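Local coordinates for putative exported protein (Bordetella pertussis, PDB 2DVZ) that binds glutamate and probably serves as the periplasmic solute receptor of a transporter of the tripartite tricarboxylate family, at residues 88-91 and 92-96; 251-254 and 255-258; 284-288 and 289-293; 296-299 and 300-303. One frame throughout, in Å; residues are numbered along the deposited sequence.

Contact 1: residues 88-91 and 92-96; sequences AVNP and ACRPK
The amide of Asn-90 and the guanidinium of Arg-94 run side by side and point the same way, their planes 62° apart, so neither stacks on the other. Asn-90 OD1 comes at the arginine obliquely and touches its aliphatic part, 3.7 Å from Arg-94 CD. The polar ends are joined through water 1, which donates to Asn-90 OD1 at 3.2 Å and accepts from Arg-94 NH1 at 2.8 Å. On the other branch of the amide, Asn-90 ND2 is taken up by the carbonyl of Ala-60. Arg-94 NE forms a salt bridge with Asp-97, its strongest polar partner. All this happens at the C-terminal end of helix 84-93, whose first residues, Val-84 and Ser-85, line the glutamate pocket. Cys-93 N donates to Val-89 O at 2.7 Å and Arg-94 N to Asn-90 O at 2.9 Å, although Arg-94 has itself already left helical backbone angles. One residue earlier, the bond from Ala-92 N to Ala-88 O is weak (3.4 Å). Pro-91, which has no N-H to give, kinks the helix here. Beyond the end, Pro-95 likewise lacks a proton on N, and what meets Pro-91 O is a CH...O contact from Pro-95 CA, 3.4 Å away. Cys-93 turns SG away from its own backbone N (chi1 -173°) and bonds it to Cys-152 in a disulfide.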
loop_
_atom_site.group_PDB
_atom_site.type_symbol
_atom_site.label_atom_id
_atom_site.label_comp_id
_atom_site.label_asym_id
_atom_site.label_seq_id
_atom_site.Cartn_x
_atom_site.Cartn_y
_atom_site.Cartn_z
ATOM N N ALA A 88 5.184 6.045 6.902
ATOM C CA ALA A 88 5.730 5.298 8.037
ATOM C C ALA A 88 7.094 4.652 7.776
ATOM O O ALA A 88 8.028 4.832 8.557
ATOM C CB ALA A 88 4.710 4.217 8.478
ATOM N N VAL A 89 7.203 3.873 6.697
ATOM C CA VAL A 89 8.395 3.043 6.498
ATOM C C VAL A 89 9.550 3.847 5.911
ATOM O O VAL A 89 10.684 3.698 6.351
ATOM C CB VAL A 89 8.115 1.749 5.652
ATOM C CG1 VAL A 89 9.318 0.785 5.707
ATOM C CG2 VAL A 89 6.862 1.046 6.114
ATOM N N ASN A 90 9.281 4.674 4.912
ATOM C CA ASN A 90 10.337 5.540 4.370
ATOM C C ASN A 90 11.049 6.433 5.381
ATOM O O ASN A 90 12.277 6.518 5.365
ATOM C CB ASN A 90 9.837 6.372 3.200
ATOM C CG ASN A 90 10.582 6.064 1.938
ATOM O OD1 ASN A 90 11.793 6.256 1.866
ATOM N ND2 ASN A 90 9.876 5.585 0.932
ATOM N N PRO A 91 10.272 7.161 6.214
ATOM C CA PRO A 91 10.757 7.825 7.408
ATOM C C PRO A 91 11.665 6.954 8.267
ATOM O O PRO A 91 12.704 7.433 8.693
ATOM C CB PRO A 91 9.453 8.158 8.146
ATOM C CG PRO A 91 8.518 8.439 7.064
ATOM C CD PRO A 91 8.840 7.470 5.984
ATOM N N ALA A 92 11.280 5.701 8.521
ATOM C CA ALA A 92 12.070 4.791 9.359
ATOM C C ALA A 92 13.317 4.236 8.631
ATOM O O ALA A 92 14.354 3.979 9.265
ATOM C CB ALA A 92 11.191 3.651 9.922
ATOM N N CYS A 93 13.214 4.082 7.309
ATOM C CA CYS A 93 14.289 3.582 6.463
ATOM C C CYS A 93 15.378 4.639 6.214
ATOM O O CYS A 93 16.574 4.299 6.083
ATOM C CB CYS A 93 13.702 3.139 5.118
ATOM S SG CYS A 93 14.828 2.300 3.945
ATOM N N ARG A 94 14.962 5.912 6.119
ATOM C CA ARG A 94 15.877 7.005 5.797
ATOM C C ARG A 94 15.723 8.160 6.787
ATOM O O ARG A 94 15.334 9.257 6.378
ATOM C CB ARG A 94 15.597 7.528 4.395
ATOM C CG ARG A 94 15.982 6.609 3.270
ATOM C CD ARG A 94 15.382 7.144 1.986
ATOM N NE ARG A 94 16.023 8.384 1.550
ATOM C CZ ARG A 94 15.771 9.034 0.418
ATOM N NH1 ARG A 94 14.846 8.592 -0.430
ATOM N NH2 ARG A 94 16.453 10.155 0.139
ATOM N N PRO A 95 16.047 7.921 8.079
ATOM C CA PRO A 95 15.750 8.845 9.180
ATOM C C PRO A 95 16.511 10.201 9.201
ATOM O O PRO A 95 16.120 11.095 9.974
ATOM C CB PRO A 95 16.111 8.030 10.421
ATOM C CG PRO A 95 17.104 7.028 9.968
ATOM C CD PRO A 95 16.771 6.718 8.557
ATOM N N LYS A 96 17.555 10.359 8.371
ATOM C CA LYS A 96 18.399 11.559 8.426
ATOM C C LYS A 96 18.265 12.329 7.137
ATOM O O LYS A 96 18.468 13.529 7.116
ATOM C CB LYS A 96 19.911 11.241 8.648
ATOM C CG LYS A 96 20.300 10.479 9.917
ATOM C CD LYS A 96 19.542 10.976 11.152
ATOM C CE LYS A 96 19.501 9.917 12.278
ATOM N NZ LYS A 96 18.448 10.190 13.334
HETATM O O HOH W 1 13.901 5.998 -0.492
#

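Contact 2: residues 251-254 and 255-258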
loop_
_atom_site.group_PDB
_atom_site.type_symbol
_atom_site.label_atom_id
_atom_site.label_comp_id
_atom_site.label_asym_id
_atom_site.label_seq_id
_atom_site.Cartn_x
_atom_site.Cartn_y
_atom_site.Cartn_z
ATOM N N THR A 251 -3.229 23.762 4.077
ATOM C CA THR A 251 -4.389 23.786 3.188
ATOM C C THR A 251 -5.621 24.076 4.068
ATOM O O THR A 251 -5.789 23.476 5.146
ATOM C CB THR A 251 -4.493 22.464 2.345
ATOM O OG1 THR A 251 -3.284 22.281 1.580
ATOM C CG2 THR A 251 -5.657 22.463 1.396
ATOM N N PRO A 252 -6.433 25.068 3.667
ATOM C CA PRO A 252 -7.589 25.505 4.483
ATOM C C PRO A 252 -8.555 24.356 4.787
ATOM O O PRO A 252 -8.713 23.419 3.968
ATOM C CB PRO A 252 -8.287 26.507 3.579
ATOM C CG PRO A 252 -7.178 27.030 2.661
ATOM C CD PRO A 252 -6.306 25.835 2.408
HETATM N N MSE A 253 -9.195 24.434 5.946
HETATM C CA MSE A 253 -10.160 23.419 6.390
HETATM C C MSE A 253 -11.359 23.319 5.464
HETATM O O MSE A 253 -11.905 22.243 5.283
HETATM C CB MSE A 253 -10.620 23.664 7.859
HETATM C CG MSE A 253 -9.501 23.471 8.893
HETATM SE SE MSE A 253 -8.613 21.680 8.765
HETATM C CE MSE A 253 -10.173 20.499 9.103
ATOM N N ASP A 254 -11.741 24.451 4.877
ATOM C CA ASP A 254 -12.767 24.488 3.834
ATOM C C ASP A 254 -12.477 23.469 2.745
ATOM O O ASP A 254 -13.356 22.706 2.368
ATOM C CB ASP A 254 -12.914 25.888 3.192
ATOM C CG ASP A 254 -13.981 25.909 2.089
ATOM O OD1 ASP A 254 -15.200 25.740 2.397
ATOM O OD2 ASP A 254 -13.606 26.066 0.894
ATOM N N VAL A 255 -11.236 23.481 2.261
ATOM C CA VAL A 255 -10.763 22.588 1.217
ATOM C C VAL A 255 -10.804 21.119 1.676
ATOM O O VAL A 255 -11.380 20.283 0.991
ATOM C CB VAL A 255 -9.309 22.990 0.759
ATOM C CG1 VAL A 255 -8.593 21.813 0.041
ATOM C CG2 VAL A 255 -9.336 24.259 -0.099
ATOM N N VAL A 256 -10.199 20.854 2.841
ATOM C CA VAL A 256 -10.196 19.554 3.528
ATOM C C VAL A 256 -11.603 18.959 3.676
ATOM O O VAL A 256 -11.843 17.820 3.297
ATOM C CB VAL A 256 -9.468 19.633 4.939
ATOM C CG1 VAL A 256 -9.440 18.295 5.631
ATOM C CG2 VAL A 256 -8.061 20.131 4.796
ATOM N N ASN A 257 -12.532 19.743 4.206
ATOM C CA ASN A 257 -13.906 19.260 4.394
ATOM C C ASN A 257 -14.647 19.092 3.088
ATOM O O ASN A 257 -15.496 18.247 2.978
ATOM C CB ASN A 257 -14.702 20.184 5.334
ATOM C CG ASN A 257 -14.129 20.226 6.735
ATOM O OD1 ASN A 257 -13.871 19.186 7.342
ATOM N ND2 ASN A 257 -13.945 21.437 7.268
ATOM N N LYS A 258 -14.361 19.921 2.105
ATOM C CA LYS A 258 -14.982 19.719 0.816
ATOM C C LYS A 258 -14.561 18.393 0.202
ATOM O O LYS A 258 -15.399 17.639 -0.243
ATOM C CB LYS A 258 -14.731 20.903 -0.134
ATOM C CG LYS A 258 -15.784 21.994 0.005
ATOM C CD LYS A 258 -15.386 23.224 -0.803
ATOM C CE LYS A 258 -16.425 24.315 -0.714
ATOM N NZ LYS A 258 -15.831 25.684 -0.845
#
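Asp-254 and Lys-258 form an i to i+4 salt bridge on the first turns of helix 253-267, where Pro-252 holds the N-cap position. The lysine, extended beyond CG, brings NZ to 2.8 Å from Asp-254 OD2 on that oxygen's syn side; a second, weak bond reaches Asp-254 OD1 at 3.3 Å. The carboxylate reaches forward along the helix because its CG stands opposite the backbone N (chi1 179°). Both residues are also touched by crystal neighbours, so the lattice may influence the geometry of the pair.

Backbone hydrogen bonds start at the cap. Pro-252 O takes a nearly straight bond from Val-256 N (3.2 Å, 171° at the hydrogen) and a weak one from Val-255 N, so a single carbonyl serves two amides. Asn-257 N follows with a bond to Met-253 O, and Lys-258 N with one to Asp-254 O. Asn-257 ND2 also approaches Met-253 O, at 3.0 Å, but its angle is too poor for a hydrogen bond.

Apolar contacts lie on different sides of the turn. The selenomethionine Met-253 curls back, bent at two torsions, to put CE 4.2 Å from Val-256 CG1. Thr-251 commits its OG1 to the carbonyl of Pro-248 and crosses Val-255 at about a right angle, pressing its methyl CG2 unusually close, 3.3 Å, to Val-255 CG1.

Contact 3: residues 284-288 and 289-293; sequences SGNTP and EEFAK
Pro-288, Glu-290 and Glu-289 have the most surface buried here, where the loop after strand 281-283 turns into helix 288-307. Glu-290 reaches back toward the N terminus with its chain extended beyond CG, so that its OE2 accepts the N-H of Thr-287 at 2.9 Å and nearly straight (165°). The donor comes on the anti side of that oxygen, 25° out of the carboxylate plane. The same OE2 lies 3.1 Å from Asn-286 CB; the asparagine slides past the glutamate in the opposite direction, and its ND2 donates to Glu-294 OE1 while its OD1 accepts from Asn-111 N. Glu-289 bends at its second torsion (chi2 88°), bringing OE1 beside the proline ring, 3.7 Å from Pro-288 CD; that oxygen is also 3.3 Å from Thr-287 OG1, at best a weak bond. Pro-288 starts the helix, a place where its missing N-H costs no helical hydrogen bond, and its carbonyl accepts from Ala-292 N at 2.9 Å. Phe-291 N closes the preceding turn on Thr-287 O. In return for the bond from its own N-H, Thr-287 accepts Glu-290 N on OG1 at 3.1 Å: this reciprocal pair of side-chain-to-backbone bonds is a capping box, a frequent N-terminal signature of alpha-helices.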
loop_
_atom_site.group_PDB
_atom_site.type_symbol
_atom_site.label_atom_id
_atom_site.label_comp_id
_atom_site.label_asym_id
_atom_site.label_seq_id
_atom_site.Cartn_x
_atom_site.Cartn_y
_atom_site.Cartn_z
ATOM N N SER A 284 -13.034 3.158 4.276
ATOM C CA SER A 284 -12.942 3.852 5.562
ATOM C C SER A 284 -13.761 5.189 5.514
ATOM O O SER A 284 -14.896 5.239 5.985
ATOM C CB SER A 284 -11.473 4.067 5.918
ATOM O OG SER A 284 -11.322 4.615 7.208
ATOM N N GLY A 285 -13.209 6.245 4.904
ATOM C CA GLY A 285 -13.895 7.525 4.835
ATOM C C GLY A 285 -14.038 8.109 6.230
ATOM O O GLY A 285 -15.057 8.729 6.547
ATOM N N ASN A 286 -13.003 7.891 7.051
ATOM C CA ASN A 286 -12.916 8.416 8.413
ATOM C C ASN A 286 -12.520 9.904 8.395
ATOM O O ASN A 286 -12.345 10.495 7.334
ATOM C CB ASN A 286 -11.946 7.575 9.243
ATOM C CG ASN A 286 -10.504 7.640 8.723
ATOM O OD1 ASN A 286 -10.242 8.288 7.724
ATOM N ND2 ASN A 286 -9.560 6.983 9.424
ATOM N N THR A 287 -12.365 10.508 9.567
ATOM C CA THR A 287 -12.118 11.942 9.648
ATOM C C THR A 287 -10.634 12.201 9.481
ATOM O O THR A 287 -9.831 11.269 9.673
ATOM C CB THR A 287 -12.595 12.531 10.984
ATOM O OG1 THR A 287 -11.853 11.931 12.059
ATOM C CG2 THR A 287 -14.068 12.276 11.181
ATOM N N PRO A 288 -10.260 13.465 9.129
ATOM C CA PRO A 288 -8.845 13.854 9.102
ATOM C C PRO A 288 -8.088 13.386 10.351
ATOM O O PRO A 288 -7.013 12.827 10.213
ATOM C CB PRO A 288 -8.910 15.383 9.018
ATOM C CG PRO A 288 -10.175 15.641 8.289
ATOM C CD PRO A 288 -11.136 14.580 8.707
ATOM N N GLU A 289 -8.659 13.600 11.538
ATOM C CA GLU A 289 -8.030 13.247 12.809
ATOM C C GLU A 289 -7.894 11.737 13.015
ATOM O O GLU A 289 -6.910 11.246 13.622
ATOM C CB GLU A 289 -8.802 13.827 14.016
ATOM C CG GLU A 289 -8.994 15.309 14.002
ATOM C CD GLU A 289 -10.250 15.744 13.250
ATOM O OE1 GLU A 289 -10.738 14.995 12.370
ATOM O OE2 GLU A 289 -10.767 16.842 13.555
ATOM N N GLU A 290 -8.893 11.002 12.557
ATOM C CA GLU A 290 -8.854 9.545 12.696
ATOM C C GLU A 290 -7.741 8.995 11.810
ATOM O O GLU A 290 -6.968 8.114 12.244
ATOM C CB GLU A 290 -10.234 8.939 12.390
ATOM C CG GLU A 290 -11.254 9.105 13.551
ATOM C CD GLU A 290 -12.699 8.832 13.110
ATOM O OE1 GLU A 290 -13.564 8.548 13.972
ATOM O OE2 GLU A 290 -12.986 8.881 11.890
ATOM N N PHE A 291 -7.627 9.551 10.599
ATOM C CA PHE A 291 -6.544 9.194 9.683
ATOM C C PHE A 291 -5.160 9.565 10.255
ATOM O O PHE A 291 -4.230 8.746 10.223
ATOM C CB PHE A 291 -6.789 9.815 8.298
ATOM C CG PHE A 291 -5.885 9.273 7.200
ATOM C CD1 PHE A 291 -5.420 7.930 7.227
ATOM C CD2 PHE A 291 -5.549 10.087 6.100
ATOM C CE1 PHE A 291 -4.610 7.426 6.218
ATOM C CE2 PHE A 291 -4.740 9.594 5.068
ATOM C CZ PHE A 291 -4.261 8.242 5.131
ATOM N N ALA A 292 -5.034 10.774 10.812
ATOM C CA ALA A 292 -3.755 11.220 11.419
ATOM C C ALA A 292 -3.316 10.258 12.518
ATOM O O ALA A 292 -2.118 10.011 12.713
ATOM C CB ALA A 292 -3.868 12.660 11.971
ATOM N N LYS A 293 -4.300 9.725 13.239
ATOM C CA LYS A 293 -4.045 8.765 14.313
ATOM C C LYS A 293 -3.533 7.411 13.735
ATOM O O LYS A 293 -2.603 6.812 14.263
ATOM C CB LYS A 293 -5.283 8.603 15.199
ATOM C CG LYS A 293 -5.094 7.497 16.247
ATOM C CD LYS A 293 -6.230 7.339 17.248
ATOM C CE LYS A 293 -5.835 6.266 18.292
ATOM N NZ LYS A 293 -6.980 5.928 19.237
#

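Contact 4: residues 296-299 and 300-303; sequences KEQY and DWAQ
Lys-296 and Asp-300 are joined twice on helix 288-307, once through backbone and once through side chains. Asp-300 N donates to Lys-296 O at 2.8 Å, and Lys-296 NZ reaches Asp-300 OD2 in a salt bridge that is weak as a hydrogen bond, at 3.2 Å. Bends at the second and fourth torsions bring the lysine end round to the OD2 side of the carboxylate. The other oxygen, Asp-300 OD1, lies in the plane of the Tyr-299 ring at its edge, 3.4 Å from Tyr-299 CD2, with the two planes 70° apart.

The next three amides continue the helical pattern: Trp-301 N to Glu-297 O, Ala-302 N to Gln-298 O and Gln-303 N to Tyr-299 O. Tyr-299 O accepts twice, since water 2 also donates to it, at 2.9 Å. This water in turn accepts from Gln-303 NE2 at 2.8 Å. Its oxygen sits above the middle of one face of the Tyr-299 ring, 3.4 Å from the ring plane. The Gln-303 amide runs almost parallel to that ring (planes 7° apart), while the methylene CG approaches the ring obliquely; Gln-303 OE1 is claimed by Lys-307 NZ. Gln-298, bent at its second torsion, lies alongside Trp-301 with OE1 3.6 Å from Trp-301 CE3, an amide-to-ring contact without a hydrogen bond. Tyr-299 and Gln-298 pack on Pro-91 and Ala-88 of helix 84-93. The chemistry implies a two-sided helix: paired charges toward the exposed side and, on the side next to helix 84-93, a backbone carbonyl and an amide joined by a water in addition to the helical bond.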
loop_
_atom_site.group_PDB
_atom_site.type_symbol
_atom_site.label_atom_id
_atom_site.label_comp_id
_atom_site.label_asym_id
_atom_site.label_seq_id
_atom_site.Cartn_x
_atom_site.Cartn_y
_atom_site.Cartn_z
ATOM N N LYS A 296 0.094 8.021 12.489
ATOM C CA LYS A 296 0.985 7.996 13.663
ATOM C C LYS A 296 1.199 6.569 14.183
ATOM O O LYS A 296 2.332 6.164 14.492
ATOM C CB LYS A 296 0.383 8.866 14.763
ATOM C CG LYS A 296 1.173 8.944 16.051
ATOM C CD LYS A 296 2.487 9.735 15.839
ATOM C CE LYS A 296 3.368 9.807 17.110
ATOM N NZ LYS A 296 2.551 9.547 18.350
ATOM N N GLU A 297 0.119 5.799 14.264
ATOM C CA GLU A 297 0.239 4.368 14.584
ATOM C C GLU A 297 1.207 3.660 13.663
ATOM O O GLU A 297 2.115 3.009 14.140
ATOM C CB GLU A 297 -1.106 3.671 14.557
ATOM C CG GLU A 297 -1.901 3.974 15.787
ATOM C CD GLU A 297 -3.386 3.643 15.642
ATOM O OE1 GLU A 297 -3.869 3.331 14.508
ATOM O OE2 GLU A 297 -4.062 3.703 16.701
ATOM N N GLN A 298 1.040 3.795 12.354
ATOM C CA GLN A 298 1.926 3.085 11.452
ATOM C C GLN A 298 3.361 3.603 11.582
ATOM O O GLN A 298 4.282 2.831 11.604
ATOM C CB GLN A 298 1.442 3.153 9.995
ATOM C CG GLN A 298 0.115 2.439 9.718
ATOM C CD GLN A 298 0.150 0.915 9.911
ATOM O OE1 GLN A 298 1.178 0.262 9.753
ATOM N NE2 GLN A 298 -0.991 0.355 10.205
ATOM N N TYR A 299 3.525 4.920 11.630
ATOM C CA TYR A 299 4.817 5.550 11.814
ATOM C C TYR A 299 5.538 4.998 13.025
ATOM O O TYR A 299 6.693 4.607 12.934
ATOM C CB TYR A 299 4.624 7.054 11.974
ATOM C CG TYR A 299 5.897 7.850 12.128
ATOM C CD1 TYR A 299 6.482 8.472 11.029
ATOM C CD2 TYR A 299 6.501 7.999 13.380
ATOM C CE1 TYR A 299 7.663 9.223 11.157
ATOM C CE2 TYR A 299 7.693 8.751 13.531
ATOM C CZ TYR A 299 8.252 9.360 12.410
ATOM O OH TYR A 299 9.401 10.092 12.546
ATOM N N ASP A 300 4.867 4.960 14.163
ATOM C CA ASP A 300 5.489 4.468 15.382
ATOM C C ASP A 300 5.850 3.015 15.275
ATOM O O ASP A 300 6.925 2.612 15.720
ATOM C CB ASP A 300 4.598 4.725 16.605
ATOM C CG ASP A 300 4.536 6.206 16.968
ATOM O OD1 ASP A 300 5.374 6.995 16.445
ATOM O OD2 ASP A 300 3.658 6.579 17.778
ATOM N N TRP A 301 4.954 2.229 14.684
ATOM C CA TRP A 301 5.221 0.819 14.500
ATOM C C TRP A 301 6.479 0.583 13.599
ATOM O O TRP A 301 7.322 -0.231 13.946
ATOM C CB TRP A 301 3.967 0.126 13.981
ATOM C CG TRP A 301 4.232 -1.179 13.344
ATOM C CD1 TRP A 301 4.324 -2.404 13.972
ATOM C CD2 TRP A 301 4.445 -1.423 11.949
ATOM N NE1 TRP A 301 4.585 -3.382 13.050
ATOM C CE2 TRP A 301 4.657 -2.818 11.800
ATOM C CE3 TRP A 301 4.479 -0.602 10.809
ATOM C CZ2 TRP A 301 4.916 -3.418 10.541
ATOM C CZ3 TRP A 301 4.741 -1.194 9.556
ATOM C CH2 TRP A 301 4.955 -2.589 9.439
ATOM N N ALA A 302 6.613 1.324 12.495
ATOM C CA ALA A 302 7.786 1.208 11.614
ATOM C C ALA A 302 9.125 1.573 12.306
ATOM O O ALA A 302 10.152 0.924 12.074
ATOM C CB ALA A 302 7.598 2.015 10.301
ATOM N N GLN A 303 9.097 2.608 13.152
ATOM C CA GLN A 303 10.242 2.966 13.989
ATOM C C GLN A 303 10.565 1.778 14.881
ATOM O O GLN A 303 11.711 1.341 14.930
ATOM C CB GLN A 303 9.947 4.190 14.870
ATOM C CG GLN A 303 9.599 5.464 14.140
ATOM C CD GLN A 303 10.823 6.182 13.587
ATOM O OE1 GLN A 303 11.745 6.493 14.355
ATOM N NE2 GLN A 303 10.842 6.459 12.255
HETATM O O HOH W 2 8.486 5.667 10.977
#

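None of the contacts closes a long loop: each lies within one continuous run of residues, and the four follow in series without nesting or crossing. Contact 1 lies at the end of helix 84-93; contact 2 opens helix 253-267, and contact 3 opens helix 288-307, which contact 4 continues. Distant parts of the chain meet at two places. Contacts 1 and 4, centres about 10 Å apart, pack Ala-88 O on Ala-302 CB (3.3 Å), joining helix 84-93 to helix 288-307. Contacts 2 and 3, centres about 14 Å apart, meet through Val-256 CG1 and Pro-288 CG at 3.8 Å. Helix 288-307 thus ties both other helices together.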